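Long-range contacts in putative carbohydrate binding protein (Pseudomonas aeruginosa, PDB 3QEC), which is of unknown function but probably binds carbohydrates, with proposed links to heparin and suramin binding, carbohydrate transport and biofilm formation: residues His13-Thr18 / Leu49-Ser54; Asn106-Ile111 / Leu135-Gly140; Ser54-Tyr59 / Pro78-Arg83; Val25-Leu30 / Arg98-His103. All blocks are in the same frame, centred on the assembly; numbering follows the deposited sequence.

Contact 1: residues His13-Thr18 / Leu49-Ser54; sequences HEYAAT and LEPATS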
loop_
_atom_site.group_PDB
_atom_site.type_symbol
_atom_site.label_atom_id
_atom_site.label_comp_id
_atom_site.label_asym_id
_atom_site.label_seq_id
_atom_site.Cartn_x
_atom_site.Cartn_y
_atom_site.Cartn_z
ATOM N N HIS A 13 20.519 -7.562 -5.946
ATOM C CA HIS A 13 20.226 -8.347 -7.137
ATOM C C HIS A 13 18.714 -8.277 -7.510
ATOM O O HIS A 13 18.363 -8.157 -8.693
ATOM C CB HIS A 13 20.706 -9.800 -6.911
ATOM C CG HIS A 13 20.187 -10.449 -5.659
ATOM N ND1 HIS A 13 20.720 -10.155 -4.414
ATOM C CD2 HIS A 13 19.209 -11.371 -5.508
ATOM C CE1 HIS A 13 20.038 -10.889 -3.555
ATOM N NE2 HIS A 13 19.127 -11.644 -4.167
ATOM N N GLU A 14 17.838 -8.396 -6.497
ATOM C CA GLU A 14 16.388 -8.379 -6.715
ATOM C C GLU A 14 15.939 -7.059 -7.324
ATOM O O GLU A 14 15.112 -7.078 -8.231
ATOM C CB GLU A 14 15.638 -8.660 -5.415
ATOM C CG GLU A 14 15.681 -10.125 -5.027
ATOM C CD GLU A 14 14.902 -10.464 -3.774
ATOM O OE1 GLU A 14 13.825 -9.863 -3.566
ATOM O OE2 GLU A 14 15.342 -11.364 -3.023
ATOM N N TYR A 15 16.515 -5.922 -6.869
ATOM C CA TYR A 15 16.183 -4.601 -7.395
ATOM C C TYR A 15 16.823 -4.382 -8.788
ATOM O O TYR A 15 16.171 -3.812 -9.668
ATOM C CB TYR A 15 16.578 -3.499 -6.384
ATOM C CG TYR A 15 15.585 -3.415 -5.237
ATOM C CD1 TYR A 15 14.401 -2.693 -5.367
ATOM C CD2 TYR A 15 15.775 -4.150 -4.066
ATOM C CE1 TYR A 15 13.441 -2.684 -4.354
ATOM C CE2 TYR A 15 14.826 -4.142 -3.040
ATOM C CZ TYR A 15 13.664 -3.397 -3.186
ATOM O OH TYR A 15 12.713 -3.369 -2.191
ATOM N N ALA A 16 18.057 -4.883 -9.005
ATOM C CA ALA A 16 18.788 -4.765 -10.276
ATOM C C ALA A 16 18.061 -5.491 -11.431
ATOM O O ALA A 16 18.012 -4.969 -12.546
ATOM C CB ALA A 16 20.196 -5.315 -10.121
ATOM N N ALA A 17 17.453 -6.650 -11.151
ATOM C CA ALA A 17 16.719 -7.447 -12.139
ATOM C C ALA A 17 15.379 -6.801 -12.557
ATOM O O ALA A 17 14.796 -7.232 -13.546
ATOM C CB ALA A 17 16.472 -8.854 -11.596
ATOM N N THR A 18 14.881 -5.790 -11.839
ATOM C CA THR A 18 13.595 -5.205 -12.235
ATOM C C THR A 18 13.714 -4.238 -13.430
ATOM O O THR A 18 14.683 -3.485 -13.530
ATOM C CB THR A 18 12.896 -4.487 -11.050
ATOM O OG1 THR A 18 13.627 -3.328 -10.673
ATOM C CG2 THR A 18 12.709 -5.377 -9.849
ATOM N N LEU A 49 3.390 2.260 -4.838
ATOM C CA LEU A 49 3.560 1.114 -5.733
ATOM C C LEU A 49 5.065 0.858 -5.876
ATOM O O LEU A 49 5.793 1.746 -6.323
ATOM C CB LEU A 49 2.875 1.397 -7.087
ATOM C CG LEU A 49 3.005 0.338 -8.164
ATOM C CD1 LEU A 49 1.924 -0.699 -8.026
ATOM C CD2 LEU A 49 2.941 0.972 -9.526
ATOM N N GLU A 50 5.540 -0.313 -5.426
ATOM C CA GLU A 50 6.974 -0.634 -5.433
ATOM C C GLU A 50 7.262 -2.109 -5.786
ATOM O O GLU A 50 6.367 -2.932 -5.610
ATOM C CB GLU A 50 7.573 -0.318 -4.052
ATOM C CG GLU A 50 7.044 -1.154 -2.891
ATOM C CD GLU A 50 7.622 -0.695 -1.572
ATOM O OE1 GLU A 50 8.865 -0.738 -1.419
ATOM O OE2 GLU A 50 6.841 -0.220 -0.719
ATOM N N PRO A 51 8.510 -2.468 -6.225
ATOM C CA PRO A 51 8.813 -3.888 -6.525
ATOM C C PRO A 51 8.494 -4.852 -5.364
ATOM O O PRO A 51 8.773 -4.522 -4.208
ATOM C CB PRO A 51 10.326 -3.869 -6.810
ATOM C CG PRO A 51 10.607 -2.470 -7.266
ATOM C CD PRO A 51 9.689 -1.599 -6.476
ATOM N N ALA A 52 7.902 -6.042 -5.675
ATOM C CA ALA A 52 7.557 -7.067 -4.678
ATOM C C ALA A 52 8.795 -7.926 -4.354
ATOM O O ALA A 52 8.954 -9.014 -4.906
ATOM C CB ALA A 52 6.407 -7.938 -5.182
ATOM N N THR A 53 9.683 -7.419 -3.490
ATOM C CA THR A 53 10.937 -8.096 -3.142
ATOM C C THR A 53 10.820 -8.863 -1.831
ATOM O O THR A 53 9.876 -8.646 -1.055
ATOM C CB THR A 53 12.098 -7.078 -3.067
ATOM O OG1 THR A 53 11.835 -6.115 -2.047
ATOM C CG2 THR A 53 12.381 -6.397 -4.411
ATOM N N SER A 54 11.799 -9.756 -1.567
ATOM C CA SER A 54 11.846 -10.546 -0.334
ATOM C C SER A 54 11.977 -9.617 0.907
ATOM O O SER A 54 11.474 -9.946 1.982
ATOM C CB SER A 54 12.983 -11.561 -0.392
ATOM O OG SER A 54 14.250 -10.927 -0.412
HETATM O O HOH W 1 10.331 -2.425 -3.033
#
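The ring of Y15 carries T53 on one face: CG2 sits 3.7 Å from the ring centroid, 22° off the normal and shifted toward the rim, a CH-pi contact. P51 comes in obliquely, CG 4.1 Å from Y15 CE1, while a water lies in the ring plane at the hydroxyl. The two branches of T53 divide the work. With OG1 between the backbone N and the carbonyl carbon (chi1 62°), OG1 donates to Y15 OH at 2.9 Å as CG2 covers the ring. The phenol hydroxyl in turn donates a hydrogen bond to the water, which itself donates to E50 OE1 and P51 O, tying helix 12-16 to the end of strand 46-51. E50 is held further by R84 and Y60.

The carboxylate of E14 takes hold of S54 with both oxygens. S54 N points at the syn lone pair of OE1 (2.8 Å, 172°), and S54 OG donates to OE2 at 2.9 Å, also from the syn side but out of the carboxylate plane. S54 opens helix 54-63, with T53 at the N-cap weakly bonded to M56 N. A carboxylate at this end of a helix probably gains from the helix dipole, which would favour its negative charge.

Contact 2: residues Asn106-Ile111 / Leu135-Gly140; sequences NGTYYI and LVTVSG
G107 and Y109 pair with V138 and V136 through four backbone hydrogen bonds. The G107-V138 pair is closed by G107 N to V138 O and V138 N to G107 O, the Y109-V136 pair by Y109 N to V136 O at 2.8 Å and V136 N to Y109 O at 2.9 Å. T108-T137 and Y110-L135 are the non-hydrogen-bonded pairs between and beyond them. The strands run antiparallel, 151° between their directions, with axes 4.7 Å apart. A weaker CA-H...O contact, L135 CA to Y109 O at 3.3 Å, adds to the backbone pairing. G107 has backbone angles at which a side chain would press on the preceding carbonyl oxygen, so glycine fits here.

These are the two arms of the beta hairpin 107-120/125-138, and 125-138 is an outermost strand of the four-stranded antiparallel sheet. On the buried sheet face, Y109, I111 and V138 touch strand 98-104 of the other sheet, and V136 touches L49.

Apolar contacts on that face centre on V136 CG1, which meets Y109 CB at 3.9 Å and I111 CG2 at 4.0 Å. The Y109 ring reaches obliquely to V138, CE1 to CG2, and has V136 O in plane at its edge; its hydroxyl is bonded to the carbonyl of P105. On the other face L135 and Y110 lie side by side, pointing the same way, with L135 CD2 3.6 Å from Y110 CE1 and oblique to the ring. T108 and T137 do likewise, T108 CG2 nearing T137 OG1, while Y110 goes on to touch M56 and K57 of helix 54-63.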
loop_
_atom_site.group_PDB
_atom_site.type_symbol
_atom_site.label_atom_id
_atom_site.label_comp_id
_atom_site.label_asym_id
_atom_site.label_seq_id
_atom_site.Cartn_x
_atom_site.Cartn_y
_atom_site.Cartn_z
ATOM N N ASN A 106 6.821 -3.641 -16.670
ATOM C CA ASN A 106 6.518 -5.058 -16.529
ATOM C C ASN A 106 7.178 -5.528 -15.240
ATOM O O ASN A 106 8.337 -5.179 -14.993
ATOM C CB ASN A 106 7.077 -5.803 -17.743
ATOM C CG ASN A 106 6.880 -7.294 -17.764
ATOM O OD1 ASN A 106 6.127 -7.823 -18.573
ATOM N ND2 ASN A 106 7.657 -8.014 -16.989
ATOM N N GLY A 107 6.438 -6.262 -14.414
ATOM C CA GLY A 107 6.958 -6.753 -13.147
ATOM C C GLY A 107 5.904 -7.047 -12.112
ATOM O O GLY A 107 4.713 -7.013 -12.414
ATOM N N THR A 108 6.346 -7.370 -10.884
ATOM C CA THR A 108 5.454 -7.708 -9.770
ATOM C C THR A 108 5.636 -6.670 -8.676
ATOM O O THR A 108 6.767 -6.315 -8.344
ATOM C CB THR A 108 5.656 -9.153 -9.304
ATOM O OG1 THR A 108 5.732 -9.991 -10.472
ATOM C CG2 THR A 108 4.495 -9.633 -8.407
ATOM N N TYR A 109 4.516 -6.157 -8.153
ATOM C CA TYR A 109 4.525 -5.051 -7.200
ATOM C C TYR A 109 3.669 -5.252 -5.977
ATOM O O TYR A 109 2.724 -6.050 -5.982
ATOM C CB TYR A 109 3.973 -3.774 -7.900
ATOM C CG TYR A 109 4.723 -3.338 -9.140
ATOM C CD1 TYR A 109 4.439 -3.896 -10.382
ATOM C CD2 TYR A 109 5.687 -2.333 -9.080
ATOM C CE1 TYR A 109 5.136 -3.509 -11.523
ATOM C CE2 TYR A 109 6.385 -1.932 -10.217
ATOM C CZ TYR A 109 6.116 -2.534 -11.432
ATOM O OH TYR A 109 6.800 -2.151 -12.551
ATOM N N TYR A 110 3.969 -4.453 -4.944
ATOM C CA TYR A 110 3.149 -4.237 -3.758
ATOM C C TYR A 110 2.483 -2.908 -3.978
ATOM O O TYR A 110 3.161 -1.941 -4.336
ATOM C CB TYR A 110 3.949 -4.235 -2.428
ATOM C CG TYR A 110 4.318 -5.610 -1.921
ATOM C CD1 TYR A 110 3.338 -6.545 -1.596
ATOM C CD2 TYR A 110 5.651 -5.983 -1.768
ATOM C CE1 TYR A 110 3.679 -7.829 -1.173
ATOM C CE2 TYR A 110 6.001 -7.274 -1.373
ATOM C CZ TYR A 110 5.013 -8.184 -1.052
ATOM O OH TYR A 110 5.365 -9.445 -0.631
ATOM N N ILE A 111 1.161 -2.864 -3.856
ATOM C CA ILE A 111 0.386 -1.619 -3.943
ATOM C C ILE A 111 -0.165 -1.445 -2.505
ATOM O O ILE A 111 -0.746 -2.386 -1.953
ATOM C CB ILE A 111 -0.637 -1.615 -5.109
ATOM C CG1 ILE A 111 -1.252 -0.211 -5.334
ATOM C CG2 ILE A 111 -1.676 -2.764 -5.023
ATOM C CD1 ILE A 111 -1.932 -0.050 -6.716
ATOM N N LEU A 135 -0.833 -7.506 -3.806
ATOM C CA LEU A 135 0.109 -7.796 -4.884
ATOM C C LEU A 135 -0.539 -7.466 -6.238
ATOM O O LEU A 135 -1.697 -7.856 -6.464
ATOM C CB LEU A 135 0.529 -9.284 -4.876
ATOM C CG LEU A 135 1.612 -9.765 -3.885
ATOM C CD1 LEU A 135 1.526 -11.283 -3.684
ATOM C CD2 LEU A 135 3.040 -9.390 -4.363
ATOM N N VAL A 136 0.214 -6.810 -7.166
ATOM C CA VAL A 136 -0.281 -6.562 -8.539
ATOM C C VAL A 136 0.830 -6.969 -9.539
ATOM O O VAL A 136 1.987 -6.585 -9.375
ATOM C CB VAL A 136 -0.855 -5.125 -8.796
ATOM C CG1 VAL A 136 0.105 -4.026 -8.361
ATOM C CG2 VAL A 136 -1.295 -4.934 -10.248
ATOM N N THR A 137 0.471 -7.775 -10.542
ATOM C CA THR A 137 1.360 -8.246 -11.605
ATOM C C THR A 137 1.089 -7.457 -12.896
ATOM O O THR A 137 -0.068 -7.212 -13.254
ATOM C CB THR A 137 1.188 -9.769 -11.826
ATOM O OG1 THR A 137 1.486 -10.448 -10.610
ATOM C CG2 THR A 137 2.121 -10.297 -12.873
ATOM N N VAL A 138 2.163 -7.063 -13.597
ATOM C CA VAL A 138 2.044 -6.299 -14.838
ATOM C C VAL A 138 2.871 -6.994 -15.912
ATOM O O VAL A 138 4.074 -7.151 -15.724
ATOM C CB VAL A 138 2.442 -4.803 -14.645
ATOM C CG1 VAL A 138 2.231 -3.996 -15.933
ATOM C CG2 VAL A 138 1.665 -4.175 -13.476
ATOM N N SER A 139 2.220 -7.428 -17.014
ATOM C CA SER A 139 2.848 -8.105 -18.161
ATOM C C SER A 139 2.779 -7.206 -19.384
ATOM O O SER A 139 3.805 -6.692 -19.833
ATOM C CB SER A 139 2.183 -9.451 -18.430
ATOM O OG SER A 139 2.281 -10.255 -17.264
ATOM N N GLY A 140 1.566 -6.994 -19.884
ATOM C CA GLY A 140 1.279 -6.064 -20.961
ATOM C C GLY A 140 0.992 -4.701 -20.351
ATOM O O GLY A 140 1.243 -4.479 -19.158
#

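Contact 3: residues Ser54-Tyr59 / Pro78-Arg83; sequences SYMKAY and PVLDPR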
loop_
_atom_site.group_PDB
_atom_site.type_symbol
_atom_site.label_atom_id
_atom_site.label_comp_id
_atom_site.label_asym_id
_atom_site.label_seq_id
_atom_site.Cartn_x
_atom_site.Cartn_y
_atom_site.Cartn_z
ATOM N N SER A 54 11.799 -9.756 -1.567
ATOM C CA SER A 54 11.846 -10.546 -0.334
ATOM C C SER A 54 11.977 -9.617 0.907
ATOM O O SER A 54 11.474 -9.946 1.982
ATOM C CB SER A 54 12.983 -11.561 -0.392
ATOM O OG SER A 54 14.250 -10.927 -0.412
ATOM N N TYR A 55 12.605 -8.437 0.706
ATOM C CA TYR A 55 12.823 -7.358 1.675
ATOM C C TYR A 55 11.466 -6.762 2.124
ATOM O O TYR A 55 11.171 -6.768 3.319
ATOM C CB TYR A 55 13.743 -6.266 1.043
ATOM C CG TYR A 55 14.162 -5.147 1.976
ATOM C CD1 TYR A 55 15.042 -5.383 3.032
ATOM C CD2 TYR A 55 13.711 -3.843 1.783
ATOM C CE1 TYR A 55 15.436 -4.351 3.892
ATOM C CE2 TYR A 55 14.072 -2.811 2.653
ATOM C CZ TYR A 55 14.939 -3.067 3.704
ATOM O OH TYR A 55 15.313 -2.046 4.548
HETATM N N MSE A 56 10.631 -6.292 1.162
HETATM C CA MSE A 56 9.322 -5.693 1.471
HETATM C C MSE A 56 8.246 -6.752 1.848
HETATM O O MSE A 56 7.294 -6.405 2.552
HETATM C CB MSE A 56 8.843 -4.785 0.340
HETATM C CG MSE A 56 9.708 -3.512 0.192
HETATM SE SE MSE A 56 10.076 -2.601 1.888
HETATM C CE MSE A 56 8.331 -1.765 2.170
ATOM N N LYS A 57 8.418 -8.029 1.447
ATOM C CA LYS A 57 7.517 -9.125 1.841
ATOM C C LYS A 57 7.543 -9.262 3.367
ATOM O O LYS A 57 6.490 -9.394 4.001
ATOM C CB LYS A 57 7.939 -10.446 1.163
ATOM C CG LYS A 57 7.121 -11.674 1.585
ATOM C CD LYS A 57 7.597 -12.927 0.880
ATOM C CE LYS A 57 6.802 -14.145 1.257
ATOM N NZ LYS A 57 7.159 -15.315 0.400
ATOM N N ALA A 58 8.768 -9.205 3.948
ATOM C CA ALA A 58 9.018 -9.269 5.393
ATOM C C ALA A 58 8.413 -8.036 6.105
ATOM O O ALA A 58 7.809 -8.173 7.174
ATOM C CB ALA A 58 10.512 -9.359 5.652
ATOM N N TYR A 59 8.545 -6.842 5.489
ATOM C CA TYR A 59 8.006 -5.602 6.054
ATOM C C TYR A 59 6.466 -5.630 6.066
ATOM O O TYR A 59 5.862 -5.472 7.132
ATOM C CB TYR A 59 8.527 -4.375 5.278
ATOM C CG TYR A 59 8.081 -3.059 5.875
ATOM C CD1 TYR A 59 8.809 -2.451 6.899
ATOM C CD2 TYR A 59 6.909 -2.436 5.445
ATOM C CE1 TYR A 59 8.396 -1.239 7.460
ATOM C CE2 TYR A 59 6.471 -1.241 6.022
ATOM C CZ TYR A 59 7.229 -0.634 7.010
ATOM O OH TYR A 59 6.790 0.545 7.560
ATOM N N PRO A 78 10.493 -0.498 11.422
ATOM C CA PRO A 78 11.898 -0.114 11.265
ATOM C C PRO A 78 12.121 0.875 10.117
ATOM O O PRO A 78 11.271 1.023 9.221
ATOM C CB PRO A 78 12.588 -1.448 10.977
ATOM C CG PRO A 78 11.546 -2.271 10.310
ATOM C CD PRO A 78 10.256 -1.882 10.958
ATOM N N VAL A 79 13.279 1.553 10.162
ATOM C CA VAL A 79 13.726 2.495 9.140
ATOM C C VAL A 79 14.233 1.650 7.975
ATOM O O VAL A 79 15.065 0.759 8.171
ATOM C CB VAL A 79 14.793 3.492 9.685
ATOM C CG1 VAL A 79 15.225 4.495 8.613
ATOM C CG2 VAL A 79 14.273 4.227 10.917
ATOM N N LEU A 80 13.687 1.892 6.782
ATOM C CA LEU A 80 14.033 1.137 5.581
ATOM C C LEU A 80 15.301 1.669 4.939
ATOM O O LEU A 80 15.609 2.853 5.087
ATOM C CB LEU A 80 12.865 1.167 4.578
ATOM C CG LEU A 80 11.540 0.562 5.078
ATOM C CD1 LEU A 80 10.442 0.801 4.103
ATOM C CD2 LEU A 80 11.666 -0.926 5.316
ATOM N N ASP A 81 16.043 0.789 4.233
ATOM C CA ASP A 81 17.277 1.138 3.523
ATOM C C ASP A 81 16.994 2.331 2.574
ATOM O O ASP A 81 15.980 2.324 1.851
ATOM C CB ASP A 81 17.818 -0.088 2.758
ATOM C CG ASP A 81 19.232 0.051 2.204
ATOM O OD1 ASP A 81 19.421 0.823 1.253
ATOM O OD2 ASP A 81 20.132 -0.680 2.673
ATOM N N PRO A 82 17.850 3.382 2.580
ATOM C CA PRO A 82 17.570 4.552 1.726
ATOM C C PRO A 82 17.572 4.260 0.220
ATOM O O PRO A 82 17.016 5.059 -0.534
ATOM C CB PRO A 82 18.669 5.535 2.105
ATOM C CG PRO A 82 19.744 4.712 2.717
ATOM C CD PRO A 82 19.068 3.587 3.394
ATOM N N ARG A 83 18.120 3.107 -0.213
ATOM C CA ARG A 83 18.162 2.712 -1.624
ATOM C C ARG A 83 16.790 2.303 -2.169
ATOM O O ARG A 83 16.602 2.269 -3.387
ATOM C CB ARG A 83 19.135 1.548 -1.828
ATOM C CG ARG A 83 20.608 1.938 -1.815
ATOM C CD ARG A 83 21.491 0.705 -1.851
ATOM N NE ARG A 83 21.481 0.024 -0.556
ATOM C CZ ARG A 83 22.176 -1.071 -0.264
ATOM N NH1 ARG A 83 22.970 -1.626 -1.174
ATOM N NH2 ARG A 83 22.116 -1.596 0.953
#
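L80 reaches into helix 54-63 and meets three of its side chains. Its CD2 approaches the Y59 ring, 3.6 Å from CD1, while L80 CD1 lies over a face of the same ring; leucine and tyrosine side chains cross at about a right angle. L80 CD1 also packs 3.8 Å from CE of M56, a selenomethionine whose chain bends at chi2 and chi3. The Y55 ring meets L80 CD2 obliquely through CE2. P78 adds a fourth apolar contact: its CD lies 4.0 Å from Y59 CE1, the two side chains sliding past each other in opposite directions.

The polar link is a single bond, D81 N to Y55 OH, 2.9 Å and nearly straight at 166°, with the donor near the ring plane. CG of Y55 anti to the backbone N (chi1 -174°) sends the ring from the helix toward 78-83, where its hydroxyl meets D81 N. The contact lays the irregular 78-83 segment, part of the connection between helix 54-63 and strand 89-92, back against that helix.

One shell out, the D81 carboxylate is fixed within its own segment. OD1 accepts from R83 N through its anti lone pair, making an Asx turn, and also from R83 NE; R83 NH2 meets OD2 at 2.8 Å, completing a side-on two-nitrogen salt bridge. R83 in turn pairs with E12 through NH1, and F10 meets the Y55 ring edge-to-face.

Contact 4: residues Val25-Leu30 / Arg98-His103; sequences VINGDL and RFDFDH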
loop_
_atom_site.group_PDB
_atom_site.type_symbol
_atom_site.label_atom_id
_atom_site.label_comp_id
_atom_site.label_asym_id
_atom_site.label_seq_id
_atom_site.Cartn_x
_atom_site.Cartn_y
_atom_site.Cartn_z
ATOM N N VAL A 25 -0.602 0.966 -17.351
ATOM C CA VAL A 25 -1.599 1.815 -16.684
ATOM C C VAL A 25 -2.271 1.009 -15.563
ATOM O O VAL A 25 -2.754 -0.091 -15.820
ATOM C CB VAL A 25 -2.650 2.332 -17.723
ATOM C CG1 VAL A 25 -3.879 2.919 -17.037
ATOM C CG2 VAL A 25 -2.033 3.340 -18.681
ATOM N N ILE A 26 -2.295 1.548 -14.337
ATOM C CA ILE A 26 -2.957 0.924 -13.173
ATOM C C ILE A 26 -4.047 1.876 -12.686
ATOM O O ILE A 26 -3.791 3.069 -12.513
ATOM C CB ILE A 26 -1.974 0.510 -12.021
ATOM C CG1 ILE A 26 -0.983 -0.583 -12.493
ATOM C CG2 ILE A 26 -2.744 0.032 -10.770
ATOM C CD1 ILE A 26 0.027 -1.103 -11.417
ATOM N N ASN A 27 -5.268 1.346 -12.509
ATOM C CA ASN A 27 -6.451 2.055 -11.982
ATOM C C ASN A 27 -6.950 1.327 -10.771
ATOM O O ASN A 27 -6.891 0.101 -10.715
ATOM C CB ASN A 27 -7.585 2.147 -13.012
ATOM C CG ASN A 27 -7.153 2.631 -14.359
ATOM O OD1 ASN A 27 -6.965 1.844 -15.293
ATOM N ND2 ASN A 27 -6.981 3.929 -14.490
ATOM N N GLY A 28 -7.498 2.056 -9.827
ATOM C CA GLY A 28 -8.030 1.396 -8.655
ATOM C C GLY A 28 -8.850 2.280 -7.766
ATOM O O GLY A 28 -8.983 3.480 -8.019
ATOM N N ASP A 29 -9.370 1.663 -6.702
ATOM C CA ASP A 29 -10.220 2.272 -5.690
ATOM C C ASP A 29 -9.742 1.875 -4.322
ATOM O O ASP A 29 -9.378 0.712 -4.105
ATOM C CB ASP A 29 -11.683 1.849 -5.894
ATOM C CG ASP A 29 -12.280 2.355 -7.196
ATOM O OD1 ASP A 29 -12.547 3.574 -7.295
ATOM O OD2 ASP A 29 -12.481 1.535 -8.112
ATOM N N LEU A 30 -9.693 2.858 -3.407
ATOM C CA LEU A 30 -9.268 2.654 -2.026
ATOM C C LEU A 30 -10.428 2.888 -1.067
ATOM O O LEU A 30 -11.095 3.936 -1.133
ATOM C CB LEU A 30 -8.074 3.570 -1.664
ATOM C CG LEU A 30 -7.694 3.669 -0.172
ATOM C CD1 LEU A 30 -7.013 2.397 0.322
ATOM C CD2 LEU A 30 -6.813 4.865 0.082
ATOM N N ARG A 98 -10.481 7.153 -5.965
ATOM C CA ARG A 98 -9.895 6.579 -7.176
ATOM C C ARG A 98 -8.471 7.065 -7.343
ATOM O O ARG A 98 -8.206 8.249 -7.144
ATOM C CB ARG A 98 -10.714 6.915 -8.447
ATOM C CG ARG A 98 -12.238 6.776 -8.296
ATOM C CD ARG A 98 -12.980 7.057 -9.591
ATOM N NE ARG A 98 -14.115 7.966 -9.396
ATOM C CZ ARG A 98 -14.109 9.264 -9.700
ATOM N NH1 ARG A 98 -13.028 9.826 -10.231
ATOM N NH2 ARG A 98 -15.188 10.007 -9.489
ATOM N N PHE A 99 -7.554 6.141 -7.696
ATOM C CA PHE A 99 -6.143 6.427 -7.965
ATOM C C PHE A 99 -5.753 5.903 -9.352
ATOM O O PHE A 99 -6.407 4.999 -9.878
ATOM C CB PHE A 99 -5.231 5.822 -6.883
ATOM C CG PHE A 99 -5.312 4.321 -6.715
ATOM C CD1 PHE A 99 -4.599 3.468 -7.560
ATOM C CD2 PHE A 99 -6.058 3.759 -5.679
ATOM C CE1 PHE A 99 -4.674 2.083 -7.405
ATOM C CE2 PHE A 99 -6.118 2.372 -5.511
ATOM C CZ PHE A 99 -5.420 1.542 -6.372
ATOM N N ASP A 100 -4.683 6.466 -9.930
ATOM C CA ASP A 100 -4.180 6.101 -11.252
ATOM C C ASP A 100 -2.651 6.181 -11.282
ATOM O O ASP A 100 -2.085 7.099 -10.690
ATOM C CB ASP A 100 -4.781 7.033 -12.338
ATOM C CG ASP A 100 -6.300 7.076 -12.377
ATOM O OD1 ASP A 100 -6.900 6.199 -13.026
ATOM O OD2 ASP A 100 -6.887 7.964 -11.719
ATOM N N PHE A 101 -1.994 5.247 -11.983
ATOM C CA PHE A 101 -0.552 5.209 -12.204
ATOM C C PHE A 101 -0.319 5.087 -13.689
ATOM O O PHE A 101 -1.092 4.411 -14.371
ATOM C CB PHE A 101 0.122 4.048 -11.466
ATOM C CG PHE A 101 0.176 4.132 -9.959
ATOM C CD1 PHE A 101 -0.853 3.602 -9.179
ATOM C CD2 PHE A 101 1.295 4.657 -9.316
ATOM C CE1 PHE A 101 -0.787 3.641 -7.778
ATOM C CE2 PHE A 101 1.364 4.692 -7.913
ATOM C CZ PHE A 101 0.319 4.188 -7.153
ATOM N N ASP A 102 0.724 5.746 -14.203
ATOM C CA ASP A 102 1.052 5.700 -15.622
ATOM C C ASP A 102 2.514 5.258 -15.799
ATOM O O ASP A 102 3.292 5.320 -14.840
ATOM C CB ASP A 102 0.771 7.061 -16.292
ATOM C CG ASP A 102 1.550 8.225 -15.720
ATOM O OD1 ASP A 102 2.747 8.382 -16.092
ATOM O OD2 ASP A 102 0.973 8.981 -14.900
ATOM N N HIS A 103 2.875 4.789 -17.016
ATOM C CA HIS A 103 4.219 4.319 -17.386
ATOM C C HIS A 103 4.770 3.263 -16.395
ATOM O O HIS A 103 5.943 3.302 -16.016
ATOM C CB HIS A 103 5.185 5.504 -17.551
ATOM C CG HIS A 103 4.798 6.398 -18.687
ATOM N ND1 HIS A 103 4.118 7.586 -18.471
ATOM C CD2 HIS A 103 4.917 6.201 -20.019
ATOM C CE1 HIS A 103 3.885 8.091 -19.671
ATOM N NE2 HIS A 103 4.343 7.290 -20.634
#
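I26 and G28 form the hydrogen-bonded pairs with F101 and F99, on strands that run antiparallel at 158° with axes 4.8 Å apart. Each pair is closed by two backbone bonds: I26 N to F101 O and F101 N to I26 O, then G28 N to F99 O and F99 N to G28 O. In the last, F99 N sits above the carbonyl plane of G28. CA-H...O contacts fill in between, among them D100 CA to I26 O and R98 CA to G28 O, both 3.3 Å.

The F99 ring folds back across the neighbouring strand and lies on G28. F99 CG stands between the backbone N and the carbonyl carbon (chi1 59°), and G28 CA comes over the ring face 3.7 Å from its centroid, toward the rim. Glycine's bare CA is what lets the aromatic ring settle so near the main chain. Strand 24-33 is the hub of its mixed sheet, pairing with 98-104 here and with 39-41 and 146-148 elsewhere. I26, F99 and F101 face the other sheet of the molecule, where I111 touches all three; across the strands I26 CB and F101 CB stand 4.1 Å apart.

The opposite face is polar. In one of the two modelled conformers of D100, N27 ND2 donates to D100 OD1 at 2.7 Å, the acceptor lying in the N27 amide plane while amide and carboxylate planes are 75° apart. D29 and R98 run side by side, with R98 CG 3.4 Å from D29 OD1, but their charged ends go elsewhere: D29 OD2 to K145, R98 NH1 to D94.

Contacts 1 and 2 meet in one sheet, their centres 11 Å apart: strand 46-51 lies beside 107-120, with probable bonds A52 N to T108 O and E50 O to Y110 N, each 2.9 Å. Contact 3 shares S54 with contact 1, and M56 CG packs 3.3 Å from E50 OE1. Contact 4 belongs to the other sheet and meets contact 2 across the interior, I111 CD1 lying 3.5 Å from F99 CE1; L49 of contact 1 also reaches F101. Contacts 3 and 4 stay about 14 Å apart at their nearest atoms. Triethylene glycol, probably from crystallisation, is found about 4 Å from the side chain of S54 and likewise of Y110.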